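L-threonine dehydrogenase (Flavobacterium frigidimaris, PDB 2YY7) probably catalyses the NAD(+)-dependent oxidation of L-threonine at its 3-hydroxyl group, as a member of the short-chain dehydrogenase/reductase superfamily. Local coordinates at residues A[78-82]-A[181-185]. Residues are numbered along the deposited sequence.
With NAD (nicotinamide-adenine-dinucleotide), chain E.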
ATOM      1  N   LEU A  78       0.114 -11.043  11.915  1.00 10.63           N
ATOM      2  CA  LEU A  78       1.422 -11.066  12.567  1.00 11.62           C
ATOM      3  C   LEU A  78       1.775  -9.597  12.815  1.00 11.95           C
ATOM      4  O   LEU A  78       1.515  -8.743  11.966  1.00 12.11           O
ATOM      5  CB  LEU A  78       2.480 -11.720  11.669  1.00 12.46           C
ATOM      6  CG  LEU A  78       2.334 -13.217  11.374  1.00 13.15           C
ATOM      7  CD1 LEU A  78       3.613 -13.738  10.737  1.00 14.75           C
ATOM      8  CD2 LEU A  78       2.062 -13.977  12.661  1.00 13.32           C
ATOM      9  N   LEU A  79       2.358  -9.302  13.972  1.00 11.23           N
ATOM     10  CA  LEU A  79       2.715  -7.932  14.328  1.00 11.38           C
ATOM     11  C   LEU A  79       4.033  -7.419  13.736  1.00 10.94           C
ATOM     12  O   LEU A  79       4.792  -8.177  13.138  1.00 10.94           O
ATOM     13  CB  LEU A  79       2.730  -7.789  15.853  1.00 11.33           C
ATOM     14  CG  LEU A  79       1.369  -7.518  16.495  1.00 14.85           C
ATOM     15  CD1 LEU A  79       0.371  -8.594  16.104  1.00 15.30           C
ATOM     16  CD2 LEU A  79       1.536  -7.455  18.005  1.00 17.68           C
ATOM     17  N   SER A  80       4.289  -6.125  13.925  1.00 10.86           N
ATOM     18  CA  SER A  80       5.475  -5.453  13.397  1.00 11.50           C
ATOM     19  C   SER A  80       6.807  -6.184  13.525  1.00 10.64           C
ATOM     20  O   SER A  80       7.462  -6.445  12.525  1.00 10.96           O
ATOM     21  CB  SER A  80       5.611  -4.053  14.015  1.00 12.02           C
ATOM     22  OG  SER A  80       5.760  -4.116  15.423  1.00 14.01           O
ATOM     23  N   ALA A  81       7.218  -6.500  14.747  1.00 10.88           N
ATOM     24  CA  ALA A  81       8.495  -7.182  14.941  1.00 11.37           C
ATOM     25  C   ALA A  81       8.494  -8.621  14.419  1.00 11.03           C
ATOM     26  O   ALA A  81       9.425  -9.042  13.730  1.00 11.18           O
ATOM     27  CB  ALA A  81       8.882  -7.151  16.416  1.00 11.26           C
ATOM     28  N   THR A  82       7.448  -9.372  14.740  1.00 11.66           N
ATOM     29  CA  THR A  82       7.340 -10.759  14.301  1.00 12.54           C
ATOM     30  C   THR A  82       7.312 -10.889  12.776  1.00 12.30           C
ATOM     31  O   THR A  82       7.924 -11.796  12.207  1.00 11.81           O
ATOM     32  CB  THR A  82       6.066 -11.418  14.869  1.00 13.78           C
ATOM     33  OG1 THR A  82       6.104 -11.381  16.303  1.00 16.64           O
ATOM     34  CG2 THR A  82       5.967 -12.859  14.411  1.00 14.15           C
ATOM     35  N   GLY A 181       1.961  -9.964  21.251  1.00 11.56           N
ATOM     36  CA  GLY A 181       2.301 -10.879  20.178  1.00 12.78           C
ATOM     37  C   GLY A 181       3.554 -10.574  19.386  1.00 13.23           C
ATOM     38  O   GLY A 181       3.755 -11.139  18.314  1.00 13.86           O
ATOM     39  N   GLY A 182       4.396  -9.682  19.893  1.00 13.74           N
ATOM     40  CA  GLY A 182       5.616  -9.364  19.176  1.00 14.84           C
ATOM     41  C   GLY A 182       5.582  -8.054  18.422  1.00 15.07           C
ATOM     42  O   GLY A 182       6.024  -7.980  17.277  1.00 15.92           O
ATOM     43  N   GLY A 183       5.046  -7.020  19.056  1.00 15.39           N
ATOM     44  CA  GLY A 183       5.000  -5.713  18.428  1.00 15.60           C
ATOM     45  C   GLY A 183       6.278  -5.001  18.825  1.00 15.63           C
ATOM     46  O   GLY A 183       7.068  -5.543  19.597  1.00 17.05           O
ATOM     47  N   THR A 184       6.492  -3.797  18.311  1.00 13.96           N
ATOM     48  CA  THR A 184       7.700  -3.046  18.640  1.00 13.02           C
ATOM     49  C   THR A 184       7.542  -2.295  19.960  1.00 12.89           C
ATOM     50  O   THR A 184       8.522  -1.863  20.567  1.00 12.97           O
ATOM     51  CB  THR A 184       8.037  -2.039  17.521  1.00 12.98           C
ATOM     52  OG1 THR A 184       8.231  -2.745  16.289  1.00 11.98           O
ATOM     53  CG2 THR A 184       9.296  -1.273  17.853  1.00 12.56           C
ATOM     54  N   THR A 185       6.297  -2.152  20.404  1.00 12.34           N
ATOM     55  CA  THR A 185       5.989  -1.447  21.642  1.00 11.66           C
ATOM     56  C   THR A 185       5.833  -2.385  22.839  1.00 12.08           C
ATOM     57  O   THR A 185       5.501  -1.946  23.941  1.00 11.71           O
ATOM     58  CB  THR A 185       4.687  -0.634  21.476  1.00 12.18           C
ATOM     59  OG1 THR A 185       3.647  -1.488  20.982  1.00 10.62           O
ATOM     60  CG2 THR A 185       4.890   0.507  20.490  1.00  9.77           C
TER
HETATM   61  PA  NAD E3001      -1.693 -11.175  18.986  1.00  9.94           P
HETATM   62  O1A NAD E3001      -1.554 -11.077  20.465  1.00 10.01           O
HETATM   63  O2A NAD E3001      -0.476 -11.617  18.256  1.00 10.53           O
HETATM   64  O5B NAD E3001      -2.980 -12.010  18.594  1.00  8.58           O
HETATM   65  C5B NAD E3001      -3.139 -12.553  17.315  1.00  3.91           C
HETATM   66  C4B NAD E3001      -4.038 -13.762  17.398  1.00  5.99           C
HETATM   67  O4B NAD E3001      -4.330 -14.175  16.061  1.00  7.54           O
HETATM   68  C3B NAD E3001      -3.361 -14.940  18.137  1.00  7.81           C
HETATM   69  O3B NAD E3001      -4.193 -15.450  19.194  1.00  8.85           O
HETATM   70  C2B NAD E3001      -3.085 -15.943  17.009  1.00  7.51           C
HETATM   71  O2B NAD E3001      -3.134 -17.287  17.453  1.00  8.79           O
HETATM   72  C1B NAD E3001      -4.198 -15.594  16.010  1.00  8.55           C
HETATM   73  N9A NAD E3001      -3.922 -16.090  14.654  1.00  8.89           N
HETATM   74  C8A NAD E3001      -2.698 -16.036  13.987  1.00 10.09           C
HETATM   75  N7A NAD E3001      -2.855 -16.612  12.787  1.00  8.19           N
HETATM   76  C5A NAD E3001      -4.146 -16.999  12.688  1.00  9.44           C
HETATM   77  C6A NAD E3001      -4.826 -17.670  11.683  1.00  8.67           C
HETATM   78  N6A NAD E3001      -4.188 -18.101  10.616  1.00  7.69           N
HETATM   79  N1A NAD E3001      -6.151 -17.973  11.861  1.00  8.28           N
HETATM   80  C2A NAD E3001      -6.817 -17.615  13.024  1.00  9.67           C
HETATM   81  N3A NAD E3001      -6.150 -16.973  14.049  1.00  8.46           N
HETATM   82  C4A NAD E3001      -4.821 -16.684  13.860  1.00  7.80           C
HETATM   83  O3  NAD E3001      -2.015  -9.719  18.390  1.00  9.50           O
HETATM   84  PN  NAD E3001      -2.858  -8.499  19.051  1.00  9.35           P
HETATM   85  O1N NAD E3001      -4.113  -8.974  19.723  1.00  7.46           O
HETATM   86  O2N NAD E3001      -1.854  -7.638  19.732  1.00 14.18           O
HETATM   87  O5D NAD E3001      -3.299  -7.686  17.717  1.00  8.59           O
HETATM   88  C5D NAD E3001      -4.567  -7.931  17.091  1.00  7.19           C
HETATM   89  C4D NAD E3001      -4.734  -6.938  15.908  1.00  6.92           C
HETATM   90  O4D NAD E3001      -4.520  -5.612  16.356  1.00  6.26           O
HETATM   91  C3D NAD E3001      -3.712  -7.144  14.785  1.00  9.06           C
HETATM   92  O3D NAD E3001      -4.332  -6.820  13.544  1.00 10.26           O
HETATM   93  C2D NAD E3001      -2.668  -6.089  15.059  1.00  9.11           C
HETATM   94  O2D NAD E3001      -1.951  -5.847  13.871  1.00 10.15           O
HETATM   95  C1D NAD E3001      -3.513  -4.927  15.579  1.00  6.43           C
HETATM   96  N1N NAD E3001      -2.675  -4.005  16.381  1.00  6.65           N
HETATM   97  C2N NAD E3001      -2.189  -4.410  17.608  1.00  5.39           C
HETATM   98  C3N NAD E3001      -1.403  -3.538  18.352  1.00  7.35           C
HETATM   99  C7N NAD E3001      -0.957  -3.905  19.742  1.00  7.03           C
HETATM  100  O7N NAD E3001      -0.117  -2.990  20.354  1.00  9.20           O
HETATM  101  N7N NAD E3001      -1.306  -5.063  20.331  1.00 11.22           N
HETATM  102  C4N NAD E3001      -1.086  -2.263  17.848  1.00  5.97           C
HETATM  103  C5N NAD E3001      -1.607  -1.857  16.616  1.00  4.61           C
HETATM  104  C6N NAD E3001      -2.380  -2.732  15.878  1.00  2.20           C
HETATM  105  O   HOH W   1       2.785 -11.591  15.648  1.00  9.18           O
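L79, G182 and G181 lose the most surface where the backbone of 181-185 packs against the first turn of a helix, beside the NAD pyrophosphate. The L79 side chain lies against the glycine run: its CB is 3.6 Å from G182 O and its CD2 3.7 Å from G183 N, while CD1 reaches 3.5 Å from O3 of NAD. G181 CA comes to 3.5 Å from NAD O2A, where a side chain would collide with the phosphate. G182, with phi/psi of 103/43, has a backbone that calls for glycine, and a CB there would also run into T82 OG1. The close approach brings its carbonyl O within reach of two successive amides: T82 N donates to G182 O at 3.2 Å, and A81 N makes a weak bond to the same oxygen, also at 3.2 Å. T82 OG1 donates to G181 O at 3.1 Å, and water 1 joins L79 N to G181 O with 2.9 Å on each side. Farther along, S80 OG and T184 OG1 share a hydrogen bond of 3.0 Å. L79 and G181 thus line part of the NAD pocket of the Rossmann-type domain, with Q13 close to L79. Segment 78-82 follows strand 71-74 and leads into helix 80-85, with L78 resting on helix 87-106; segment 181-185 lies in the loop between strand 164-174 and helix 187-197. Helix 272-276 packs against A81 and T184, and strand 211-215 meets T185.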